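Local coordinates for protein putative glycoside hydrolase (Parabacteroides distasonis ATCC 8503, PDB 3GYC) that is of unproven function but, as a putative glycoside hydrolase with a cellulase-like TIM barrel, probably cleaves glycosidic bonds in carbohydrates, at residues 110-115 with 135-140; 153-158 with 228-233; 181-186 with 223-228; 339-344 with 388-393. All coordinates share one frame; numbering follows the deposited sequence. Where two conformers were deposited one is given.

Contact 1. Residues 110-115 with 135-140. With EDO (1,2-ethanediol), chain F.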
# COMPACT_ATOMS: atom_id res chain seq x y z
N VAL A 110 -4.25 11.38 -2.59
CA VAL A 110 -4.63 10.08 -2.04
C VAL A 110 -4.75 8.96 -3.07
O VAL A 110 -5.50 9.06 -4.03
CB VAL A 110 -5.99 10.19 -1.25
CG1 VAL A 110 -6.34 8.84 -0.64
CG2 VAL A 110 -5.85 11.31 -0.18
N GLY A 111 -4.02 7.89 -2.83
CA GLY A 111 -4.15 6.70 -3.62
C GLY A 111 -5.19 5.80 -2.96
O GLY A 111 -5.14 5.56 -1.75
N LEU A 112 -6.12 5.29 -3.77
CA LEU A 112 -7.13 4.39 -3.24
C LEU A 112 -6.76 2.95 -3.54
O LEU A 112 -6.25 2.62 -4.62
CB LEU A 112 -8.48 4.69 -3.87
CG LEU A 112 -9.02 6.09 -3.68
CD1 LEU A 112 -10.39 6.18 -4.43
CD2 LEU A 112 -9.11 6.53 -2.19
N SER A 113 -7.04 2.10 -2.58
CA SER A 113 -6.87 0.67 -2.71
C SER A 113 -7.98 0.02 -1.89
O SER A 113 -8.85 0.72 -1.35
CB SER A 113 -5.48 0.27 -2.16
OG SER A 113 -5.17 -1.08 -2.45
N SER A 114 -7.92 -1.30 -1.75
CA SER A 114 -8.80 -2.00 -0.79
C SER A 114 -8.23 -3.33 -0.38
O SER A 114 -7.56 -4.01 -1.17
CB SER A 114 -10.22 -2.22 -1.32
OG SER A 114 -11.07 -2.55 -0.22
N TRP A 115 -8.47 -3.66 0.88
CA TRP A 115 -8.19 -4.95 1.49
C TRP A 115 -9.51 -5.75 1.62
O TRP A 115 -9.52 -6.84 2.18
CB TRP A 115 -7.53 -4.76 2.86
CG TRP A 115 -6.13 -4.28 2.81
CD1 TRP A 115 -5.01 -5.00 3.12
CD2 TRP A 115 -5.68 -2.93 2.50
NE1 TRP A 115 -3.89 -4.16 3.03
CE2 TRP A 115 -4.28 -2.92 2.62
CE3 TRP A 115 -6.33 -1.75 2.11
CZ2 TRP A 115 -3.50 -1.77 2.36
CZ3 TRP A 115 -5.58 -0.63 1.87
CH2 TRP A 115 -4.16 -0.65 1.98
N ASP A 135 -17.75 -2.34 -11.60
CA ASP A 135 -18.98 -1.58 -11.34
C ASP A 135 -18.95 -1.02 -9.93
O ASP A 135 -19.39 0.10 -9.66
CB ASP A 135 -20.25 -2.43 -11.55
CG ASP A 135 -20.67 -2.54 -13.00
OD1 ASP A 135 -20.06 -1.91 -13.89
OD2 ASP A 135 -21.67 -3.26 -13.26
N CYS A 136 -18.39 -1.79 -9.02
CA CYS A 136 -18.26 -1.38 -7.65
C CYS A 136 -17.32 -0.16 -7.48
O CYS A 136 -17.64 0.80 -6.79
CB CYS A 136 -17.84 -2.59 -6.88
SG CYS A 136 -17.12 -2.20 -5.40
N TRP A 137 -16.17 -0.19 -8.14
CA TRP A 137 -15.28 0.97 -8.11
C TRP A 137 -15.85 2.19 -8.84
O TRP A 137 -15.60 3.31 -8.43
CB TRP A 137 -13.91 0.60 -8.67
CG TRP A 137 -13.09 -0.13 -7.66
CD1 TRP A 137 -12.96 -1.46 -7.50
CD2 TRP A 137 -12.26 0.49 -6.68
NE1 TRP A 137 -12.08 -1.72 -6.48
CE2 TRP A 137 -11.65 -0.54 -5.95
CE3 TRP A 137 -12.00 1.81 -6.33
CZ2 TRP A 137 -10.79 -0.30 -4.89
CZ3 TRP A 137 -11.14 2.06 -5.29
CH2 TRP A 137 -10.53 1.02 -4.58
N LEU A 138 -16.58 1.97 -9.95
CA LEU A 138 -17.22 3.07 -10.64
C LEU A 138 -18.20 3.78 -9.67
O LEU A 138 -18.30 5.00 -9.67
CB LEU A 138 -17.93 2.59 -11.93
CG LEU A 138 -16.96 2.23 -13.08
CD1 LEU A 138 -17.65 1.51 -14.20
CD2 LEU A 138 -16.19 3.46 -13.59
N THR A 139 -18.88 3.02 -8.82
CA THR A 139 -19.78 3.62 -7.84
C THR A 139 -19.03 4.47 -6.81
O THR A 139 -19.40 5.61 -6.56
CB THR A 139 -20.63 2.53 -7.19
OG1 THR A 139 -21.42 1.96 -8.23
CG2 THR A 139 -21.53 3.08 -6.13
N ILE A 140 -17.93 3.95 -6.27
CA ILE A 140 -17.17 4.67 -5.24
C ILE A 140 -16.60 5.96 -5.87
O ILE A 140 -16.65 7.05 -5.27
CB ILE A 140 -16.12 3.70 -4.56
CG1 ILE A 140 -15.71 4.11 -3.14
CG2 ILE A 140 -14.90 3.50 -5.39
CD1 ILE A 140 -14.84 5.36 -3.06
C1 EDO F . -9.86 -8.82 4.59
O1 EDO F . -9.40 -7.47 4.82
C2 EDO F . -10.47 -9.46 5.87
O2 EDO F . -11.37 -8.59 6.59

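Contact 2. Residues 153-158 with 228-233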
# COMPACT_ATOMS: atom_id res chain seq x y z
N ILE A 153 -7.51 12.37 -5.80
CA ILE A 153 -7.15 11.00 -5.96
C ILE A 153 -5.98 10.90 -6.95
O ILE A 153 -6.03 11.45 -8.05
CB ILE A 153 -8.35 10.14 -6.45
CG1 ILE A 153 -9.52 10.25 -5.45
CG2 ILE A 153 -7.89 8.71 -6.72
CD1 ILE A 153 -9.18 9.99 -3.97
N LEU A 154 -4.96 10.19 -6.51
CA LEU A 154 -3.71 10.06 -7.25
C LEU A 154 -3.74 8.87 -8.20
O LEU A 154 -3.31 8.94 -9.34
CB LEU A 154 -2.60 9.87 -6.21
CG LEU A 154 -1.18 9.90 -6.63
CD1 LEU A 154 -0.87 11.29 -7.25
CD2 LEU A 154 -0.34 9.57 -5.35
N TYR A 155 -4.27 7.76 -7.70
CA TYR A 155 -4.38 6.54 -8.47
C TYR A 155 -5.41 5.66 -7.82
O TYR A 155 -5.80 5.87 -6.68
CB TYR A 155 -3.03 5.79 -8.55
CG TYR A 155 -2.47 5.22 -7.26
CD1 TYR A 155 -2.92 4.01 -6.78
CD2 TYR A 155 -1.48 5.88 -6.53
CE1 TYR A 155 -2.41 3.45 -5.61
CE2 TYR A 155 -0.99 5.34 -5.32
CZ TYR A 155 -1.44 4.11 -4.89
OH TYR A 155 -0.99 3.50 -3.76
N VAL A 156 -5.85 4.63 -8.56
CA VAL A 156 -6.81 3.68 -8.05
C VAL A 156 -6.25 2.31 -8.28
O VAL A 156 -6.03 1.90 -9.43
CB VAL A 156 -8.20 3.80 -8.73
CG1 VAL A 156 -9.18 2.68 -8.24
CG2 VAL A 156 -8.75 5.20 -8.51
N ASP A 157 -6.11 1.58 -7.18
CA ASP A 157 -5.62 0.19 -7.14
C ASP A 157 -6.80 -0.70 -6.79
O ASP A 157 -7.39 -0.55 -5.72
CB ASP A 157 -4.49 0.09 -6.09
CG ASP A 157 -4.15 -1.35 -5.67
OD1 ASP A 157 -4.50 -2.34 -6.38
OD2 ASP A 157 -3.54 -1.47 -4.57
N LEU A 158 -7.12 -1.64 -7.66
CA LEU A 158 -8.32 -2.47 -7.45
C LEU A 158 -8.20 -3.52 -6.39
O LEU A 158 -9.22 -4.07 -5.98
CB LEU A 158 -8.84 -3.09 -8.77
CG LEU A 158 -9.71 -2.13 -9.60
CD1 LEU A 158 -8.93 -0.94 -10.06
CD2 LEU A 158 -10.33 -2.84 -10.83
N LEU A 228 -1.53 -1.97 -17.03
CA LEU A 228 -1.28 -1.32 -15.74
C LEU A 228 -0.64 0.03 -16.03
O LEU A 228 0.28 0.12 -16.83
CB LEU A 228 -0.34 -2.15 -14.89
CG LEU A 228 -0.84 -3.56 -14.53
CD1 LEU A 228 0.26 -4.37 -13.85
CD2 LEU A 228 -2.09 -3.48 -13.68
N ASP A 229 -1.15 1.09 -15.41
CA ASP A 229 -0.63 2.46 -15.63
C ASP A 229 0.61 2.76 -14.77
O ASP A 229 1.34 3.72 -15.03
CB ASP A 229 -1.73 3.49 -15.33
CG ASP A 229 -2.88 3.47 -16.35
OD1 ASP A 229 -2.61 3.15 -17.55
OD2 ASP A 229 -4.07 3.81 -15.99
N LEU A 230 0.76 1.99 -13.69
CA LEU A 230 1.87 2.09 -12.76
C LEU A 230 2.02 0.77 -12.01
O LEU A 230 1.13 -0.08 -12.05
CB LEU A 230 1.67 3.21 -11.75
CG LEU A 230 0.44 3.19 -10.86
CD1 LEU A 230 0.73 3.58 -9.40
CD2 LEU A 230 -0.69 4.06 -11.44
N TYR A 231 3.12 0.58 -11.30
CA TYR A 231 3.28 -0.60 -10.51
C TYR A 231 3.41 -0.12 -9.05
O TYR A 231 4.16 0.83 -8.76
CB TYR A 231 4.53 -1.46 -10.87
CG TYR A 231 4.76 -1.80 -12.31
CD1 TYR A 231 3.72 -1.92 -13.23
CD2 TYR A 231 6.06 -2.08 -12.77
CE1 TYR A 231 3.97 -2.24 -14.56
CE2 TYR A 231 6.31 -2.43 -14.08
CZ TYR A 231 5.26 -2.52 -14.96
OH TYR A 231 5.53 -2.84 -16.25
N GLU A 232 2.64 -0.75 -8.16
CA GLU A 232 2.72 -0.48 -6.73
C GLU A 232 3.26 -1.80 -6.18
O GLU A 232 2.53 -2.75 -6.09
CB GLU A 232 1.36 -0.08 -6.14
CG GLU A 232 1.44 0.80 -4.84
CD GLU A 232 1.46 0.04 -3.52
OE1 GLU A 232 0.47 -0.68 -3.24
OE2 GLU A 232 2.40 0.21 -2.71
N HIS A 233 4.56 -1.86 -5.87
CA HIS A 233 5.18 -3.11 -5.49
C HIS A 233 5.67 -3.05 -4.06
O HIS A 233 6.31 -2.08 -3.65
CB HIS A 233 6.30 -3.50 -6.45
CG HIS A 233 6.46 -4.99 -6.54
ND1 HIS A 233 5.76 -5.74 -7.45
CD2 HIS A 233 7.12 -5.86 -5.75
CE1 HIS A 233 6.03 -7.02 -7.26
NE2 HIS A 233 6.85 -7.12 -6.23
O HOH W 1 -1.92 0.64 -3.84

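Contact 3. Residues 181-186 with 223-228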
# COMPACT_ATOMS: atom_id res chain seq x y z
N GLY A 181 -0.26 -14.59 -4.49
CA GLY A 181 0.76 -13.82 -5.17
C GLY A 181 1.04 -14.04 -6.65
O GLY A 181 1.81 -13.26 -7.22
N ASN A 182 0.44 -15.06 -7.28
CA ASN A 182 0.71 -15.32 -8.71
C ASN A 182 -0.13 -14.50 -9.69
O ASN A 182 -0.88 -15.03 -10.52
CB ASN A 182 0.58 -16.80 -9.01
CG ASN A 182 1.50 -17.60 -8.17
OD1 ASN A 182 2.45 -17.07 -7.60
ND2 ASN A 182 1.22 -18.88 -8.04
N TRP A 183 0.07 -13.20 -9.61
CA TRP A 183 -0.69 -12.24 -10.42
C TRP A 183 -0.49 -12.43 -11.91
O TRP A 183 -1.35 -12.07 -12.69
CB TRP A 183 -0.30 -10.82 -10.04
CG TRP A 183 1.14 -10.44 -10.35
CD1 TRP A 183 2.19 -10.47 -9.49
CD2 TRP A 183 1.66 -9.99 -11.61
NE1 TRP A 183 3.33 -10.04 -10.12
CE2 TRP A 183 3.03 -9.75 -11.43
CE3 TRP A 183 1.09 -9.74 -12.85
CZ2 TRP A 183 3.84 -9.27 -12.44
CZ3 TRP A 183 1.89 -9.27 -13.86
CH2 TRP A 183 3.26 -9.05 -13.66
N TYR A 184 0.65 -13.00 -12.28
CA TYR A 184 1.02 -13.19 -13.69
C TYR A 184 0.38 -14.37 -14.39
O TYR A 184 0.55 -14.50 -15.60
CB TYR A 184 2.54 -13.30 -13.82
CG TYR A 184 3.15 -14.39 -12.94
CD1 TYR A 184 3.24 -15.71 -13.37
CD2 TYR A 184 3.61 -14.08 -11.67
CE1 TYR A 184 3.79 -16.67 -12.54
CE2 TYR A 184 4.16 -15.01 -10.87
CZ TYR A 184 4.25 -16.30 -11.29
OH TYR A 184 4.81 -17.18 -10.42
N LYS A 185 -0.34 -15.25 -13.66
CA LYS A 185 -1.01 -16.40 -14.29
C LYS A 185 -2.15 -15.89 -15.19
O LYS A 185 -2.72 -14.83 -14.93
CB LYS A 185 -1.49 -17.43 -13.25
CG LYS A 185 -0.36 -18.23 -12.58
CD LYS A 185 -0.86 -19.45 -11.80
N GLU A 186 -2.47 -16.65 -16.24
CA GLU A 186 -3.44 -16.21 -17.25
C GLU A 186 -4.81 -15.77 -16.73
O GLU A 186 -5.38 -14.82 -17.25
CB GLU A 186 -3.61 -17.27 -18.37
N VAL A 223 5.43 -11.09 -19.10
CA VAL A 223 4.01 -11.18 -19.42
C VAL A 223 3.47 -9.82 -19.87
O VAL A 223 4.02 -8.79 -19.49
CB VAL A 223 3.25 -11.65 -18.17
CG1 VAL A 223 1.76 -11.36 -18.27
CG2 VAL A 223 3.52 -13.13 -17.89
N ASP A 224 2.41 -9.81 -20.68
CA ASP A 224 1.80 -8.54 -21.12
C ASP A 224 0.93 -7.98 -19.98
O ASP A 224 -0.15 -8.48 -19.70
CB ASP A 224 0.93 -8.69 -22.38
CG ASP A 224 0.31 -7.33 -22.85
OD1 ASP A 224 0.55 -6.27 -22.21
OD2 ASP A 224 -0.40 -7.32 -23.89
N CYS A 225 1.44 -6.94 -19.34
CA CYS A 225 0.72 -6.28 -18.27
C CYS A 225 0.76 -4.77 -18.54
O CYS A 225 0.76 -3.94 -17.61
CB CYS A 225 1.32 -6.64 -16.92
SG CYS A 225 3.07 -6.28 -16.76
N SER A 226 0.77 -4.46 -19.84
CA SER A 226 0.82 -3.10 -20.33
C SER A 226 -0.41 -2.31 -19.90
O SER A 226 -0.35 -1.10 -19.86
CB SER A 226 0.95 -3.06 -21.86
OG SER A 226 -0.16 -3.66 -22.50
N PHE A 227 -1.50 -3.02 -19.59
CA PHE A 227 -2.76 -2.42 -19.11
C PHE A 227 -2.67 -1.80 -17.70
O PHE A 227 -3.65 -1.22 -17.22
CB PHE A 227 -3.90 -3.48 -19.13
CG PHE A 227 -3.57 -4.75 -18.39
CD1 PHE A 227 -3.71 -4.83 -17.02
CD2 PHE A 227 -3.14 -5.87 -19.07
CE1 PHE A 227 -3.38 -6.01 -16.32
CE2 PHE A 227 -2.82 -7.06 -18.39
CZ PHE A 227 -2.95 -7.12 -17.01
N LEU A 228 -1.53 -1.97 -17.03
CA LEU A 228 -1.28 -1.32 -15.74
C LEU A 228 -0.64 0.03 -16.03
O LEU A 228 0.28 0.12 -16.83
CB LEU A 228 -0.34 -2.15 -14.89
CG LEU A 228 -0.84 -3.56 -14.53
CD1 LEU A 228 0.26 -4.37 -13.85
CD2 LEU A 228 -2.09 -3.48 -13.68

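Contact 4. Residues 339-344 with 388-393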
# COMPACT_ATOMS: atom_id res chain seq x y z
N MSE A 339 12.92 5.99 -10.84
CA MSE A 339 11.72 5.29 -11.30
C MSE A 339 10.52 5.42 -10.36
O MSE A 339 9.42 5.09 -10.76
CB MSE A 339 12.04 3.82 -11.55
CG MSE A 339 13.08 3.63 -12.66
SE MSE A 339 12.69 4.41 -14.33
CE MSE A 339 10.78 3.97 -14.39
N TRP A 340 10.72 5.88 -9.13
CA TRP A 340 9.61 5.98 -8.20
C TRP A 340 8.96 7.36 -8.21
O TRP A 340 9.65 8.36 -8.14
CB TRP A 340 10.07 5.62 -6.78
CG TRP A 340 9.95 4.16 -6.38
CD1 TRP A 340 8.93 3.63 -5.67
CD2 TRP A 340 10.87 3.09 -6.62
NE1 TRP A 340 9.12 2.30 -5.48
CE2 TRP A 340 10.31 1.93 -6.04
CE3 TRP A 340 12.11 2.98 -7.27
CZ2 TRP A 340 10.93 0.70 -6.08
CZ3 TRP A 340 12.74 1.76 -7.30
CH2 TRP A 340 12.14 0.62 -6.72
N VAL A 341 7.64 7.40 -8.34
CA VAL A 341 6.87 8.65 -8.29
C VAL A 341 6.19 8.83 -6.93
O VAL A 341 5.75 9.92 -6.58
CB VAL A 341 5.79 8.70 -9.44
CG1 VAL A 341 6.49 8.69 -10.82
CG2 VAL A 341 4.82 7.55 -9.34
N GLY A 342 6.13 7.74 -6.17
CA GLY A 342 5.59 7.71 -4.82
C GLY A 342 6.45 6.78 -3.97
O GLY A 342 6.53 5.58 -4.24
N VAL A 343 7.09 7.32 -2.93
CA VAL A 343 7.95 6.54 -2.08
C VAL A 343 7.56 6.67 -0.61
O VAL A 343 7.33 7.77 -0.19
CB VAL A 343 9.41 6.98 -2.24
CG1 VAL A 343 10.34 6.04 -1.44
CG2 VAL A 343 9.80 7.04 -3.69
N ALA A 344 7.38 5.54 0.11
CA ALA A 344 7.10 5.51 1.53
C ALA A 344 8.42 5.19 2.23
O ALA A 344 9.31 4.59 1.62
CB ALA A 344 6.09 4.43 1.87
N LYS A 388 -0.25 10.14 -17.21
CA LYS A 388 -1.53 10.11 -16.48
C LYS A 388 -1.32 10.32 -14.99
O LYS A 388 -2.08 11.05 -14.35
CB LYS A 388 -2.34 8.83 -16.74
CG LYS A 388 -2.87 8.75 -18.15
CD LYS A 388 -3.87 7.59 -18.39
CE LYS A 388 -3.21 6.25 -18.20
NZ LYS A 388 -4.04 5.08 -18.77
N LEU A 389 -0.30 9.64 -14.45
CA LEU A 389 0.06 9.80 -13.03
C LEU A 389 0.86 11.08 -12.78
O LEU A 389 0.59 11.80 -11.83
CB LEU A 389 0.84 8.61 -12.54
CG LEU A 389 1.28 8.62 -11.08
CD1 LEU A 389 0.10 8.93 -10.13
CD2 LEU A 389 1.91 7.28 -10.75
N LEU A 390 1.83 11.38 -13.65
CA LEU A 390 2.67 12.57 -13.46
C LEU A 390 1.90 13.87 -13.40
O LEU A 390 2.26 14.77 -12.61
CB LEU A 390 3.79 12.66 -14.51
CG LEU A 390 5.10 11.90 -14.23
CD1 LEU A 390 4.95 10.50 -13.68
CD2 LEU A 390 5.98 11.92 -15.51
N LYS A 391 0.85 14.00 -14.19
CA LYS A 391 0.04 15.20 -14.15
C LYS A 391 -0.69 15.38 -12.82
O LYS A 391 -1.17 16.48 -12.56
CB LYS A 391 -1.05 15.18 -15.22
CG LYS A 391 -0.59 15.40 -16.62
CD LYS A 391 -1.78 15.36 -17.64
CE LYS A 391 -2.72 14.14 -17.43
NZ LYS A 391 -3.42 13.74 -18.73
N ARG A 392 -0.85 14.31 -12.04
CA ARG A 392 -1.56 14.36 -10.75
C ARG A 392 -0.61 14.59 -9.53
O ARG A 392 -1.06 14.84 -8.39
CB ARG A 392 -2.35 13.06 -10.59
CG ARG A 392 -3.22 12.72 -11.80
CD ARG A 392 -4.04 11.44 -11.58
NE ARG A 392 -5.18 11.72 -10.72
CZ ARG A 392 -6.32 12.25 -11.16
NH1 ARG A 392 -6.49 12.56 -12.44
NH2 ARG A 392 -7.30 12.52 -10.32
N LEU A 393 0.69 14.45 -9.75
CA LEU A 393 1.65 14.65 -8.67
C LEU A 393 1.71 16.13 -8.28
O LEU A 393 2.17 16.45 -7.18
CB LEU A 393 3.03 14.15 -9.07
CG LEU A 393 3.19 12.66 -9.33
CD1 LEU A 393 4.52 12.43 -10.01
CD2 LEU A 393 3.05 11.86 -8.05
OXT LEU A 393 1.30 17.06 -9.01

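Contact 1. Residues 110-115 with 135-140
Trp137 pushes the six-membered end of its indole from the helix against the end of strand 109-113, Leu112 and Ser113, and the first loop residue, Ser114. Strand and helix belong to one beta-alpha-beta unit of the TIM barrel: strand 109-113 lies on one side, helix 130-146 on the other, and the ring fills the layer between them. Contact is made at the indole rim. CZ3 of Trp137 lies 4.0 Å from CB of Leu112, and CH2 of Trp137 is 3.7 Å from the carbonyl O of Ser113; both partners sit at the ring edge, near its plane. Ser114 approaches obliquely, its CB 4.1 Å from Trp137 CZ2. With CG anti to the carbonyl carbon (chi1 -79°), the indole is carried out from the helix toward the strand. Its N-H is used outside the two segments, donated to Tyr116 OH. The serine hydroxyls serve other partners: Ser114 OG bonds Asp57, and Ser113 OG, on a side chain that starts away from the helix, bonds Asp157. Cutting the indole back to an alanine here would probably open a gap between strand and helix and leave Tyr116 OH without the N-H that reaches it. Pro60 of helix 60-65 touches both Ser114 and Trp137. Past the strand end a 1,2-ethanediol, probably from the crystallisation liquor, is held by Leu118 N and Arg117, and its O1 hydroxyl donates to Trp115 O, with O1 and Trp115 O 2.7 Å apart.

Contact 2. Residues 153-158 with 228-233
Tyr155 has the greatest surface buried here, followed by Glu232 and Leu230, and these three side chains meet inside the TIM barrel. Their strands, 153-157 and 231-232, are not neighbours: Leu209 of strand 208-209 touches Tyr155, Asp157 and Glu232, so the contact reaches past that strand through side chains alone. No direct hydrogen bond links the two segments. The apolar half is Leu230 against the tyrosine, the two side chains crossing at about a right angle. One methyl, CD1 of Leu230, sits over a face of the ring, 4.2 Å above its plane and shifted toward the rim; the other, CD2 of Leu230, lies 4.1 Å from Tyr155 CB. Tyr155 has its CG between the backbone N and the carbonyl carbon (chi1 67°), which turns a face of the ring to Leu230 and takes the hydroxyl to Glu232. There Glu232 CG comes within 3.8 Å of Tyr155 OH, and the carboxylate is turned only 23° from the plane of the ring. Asp157 and Glu232 lie at the C-terminal ends of their strands, where TIM-barrel hydrolases usually have their active site. Glu232 OE2 bonds Thr304 OG1 and its OE1 bonds His234, while Asp157 OD2 is bonded to the hydroxyls of Ser113 and Ser211. Asp157 OD2 and Glu232 OE1 stay 4.3 Å apart, a spacing bridged by one water. That water accepts from Tyr155 OH at 3.0 Å and donates to Asp157 OD2 and to Glu232 OE1, each at 2.8 Å.

Contact 3. Residues 181-186 with 223-228
Asp224 OD1, in the turn between Val223 and Cys225, which both touch the facing loop, is gripped twice by Ser226. The serine OG donates to it at 2.7 Å, on the syn side of the carboxylate, and the Ser226 backbone N at 3.0 Å, nearly straight at 164°. The second bond makes an Asx turn, and a type I turn from Cys225 to Leu228 follows, so the backbone that presents Cys225 is folded by its own bonds. On the facing loop, Trp183 CZ3 lies 4.1 Å from Cys225 CB. The cysteine sulfur makes an oblique sulfur-aromatic contact, SG of Cys225 being 5.3 Å from the centroid of the six-membered ring of Trp183. The two loops lie at the periphery of the TIM barrel: 181-186 leads into helix 186-200, with Lys185 at its N-cap position, and 223-228 runs from helix 219-222 toward strand 231-232. Phe212 stacks on the Trp183 ring, and Tyr184 CB sits over a face of the Trp183 ring, 3.9 Å above the plane and offset toward the rim. Tyr184 holds its CG between the backbone N and the carbonyl carbon (chi1 55°); its CB meets the other loop while the ring leads away, toward a cation-pi contact with Lys219. Val223 was modelled in two conformers; in the one described, CG2 lies 4.0 Å from Tyr184 O and 4.2 Å from Tyr184 CB, so this second point of packing is less certain.

Contact 4. Residues 339-344 with 388-393
Val341 is the bump of this contact, and three leucines, Leu389, Leu390 and Leu393, shape the hollow that takes it. The valine sits at a corner in strand 340-343 of the TIM barrel; the leucines come from the end of helix 384-390 and the C-terminal turn after it. Each branch of the valine has its own wall. CG1 of Val341 meets Leu390 CD1 at 3.7 Å, the two side chains crossing at about a right angle. CG2, set between the backbone N and the carbonyl carbon by chi1 of -63°, is turned to Leu389 CD2; the modelled separation is below normal van der Waals contact, so its exact closeness is doubtful. The third wall is Leu393, whose CD1 lies 4.0 Å from Val341 CB. A type I turn from Leu390 to Leu393, closed by Leu393 N to Leu390 O, brings this last residue of the chain round to the same bump, while Arg392 N bonds Leu389 O. Leu389 and Leu393 also rest on Leu154 of strand 153-157, and Leu389 on Leu230 as well, which places the C terminus over the N-terminal end of the barrel, where the strands begin. The other methyl of Leu393, CD2, abuts the backbone, 3.6 Å from Val341 O.

How the contacts relate
From the N terminus, contact 1 comes first, a short loop within one beta-alpha-beta unit that closes before contact 2 opens. Its strand, 109-113, pairs with strand 153-157, Leu112 O accepting from Asp157 N at 2.8 Å, so contacts 1 and 2 adjoin. Contact 2 spans residues 153 to 233, and contact 3 falls within that span, sharing Leu228 with it; it joins peripheral loops, whereas contact 2 joins strands inside the barrel. Contact 4 follows in series and brings the C terminus back to the barrel. It meets contact 2 through the Asp229-Lys388 salt bridge and a probable hydrogen bond from Arg392 NH2 to Ile153 O. Contacts 1 and 4 reach the same sheet without touching.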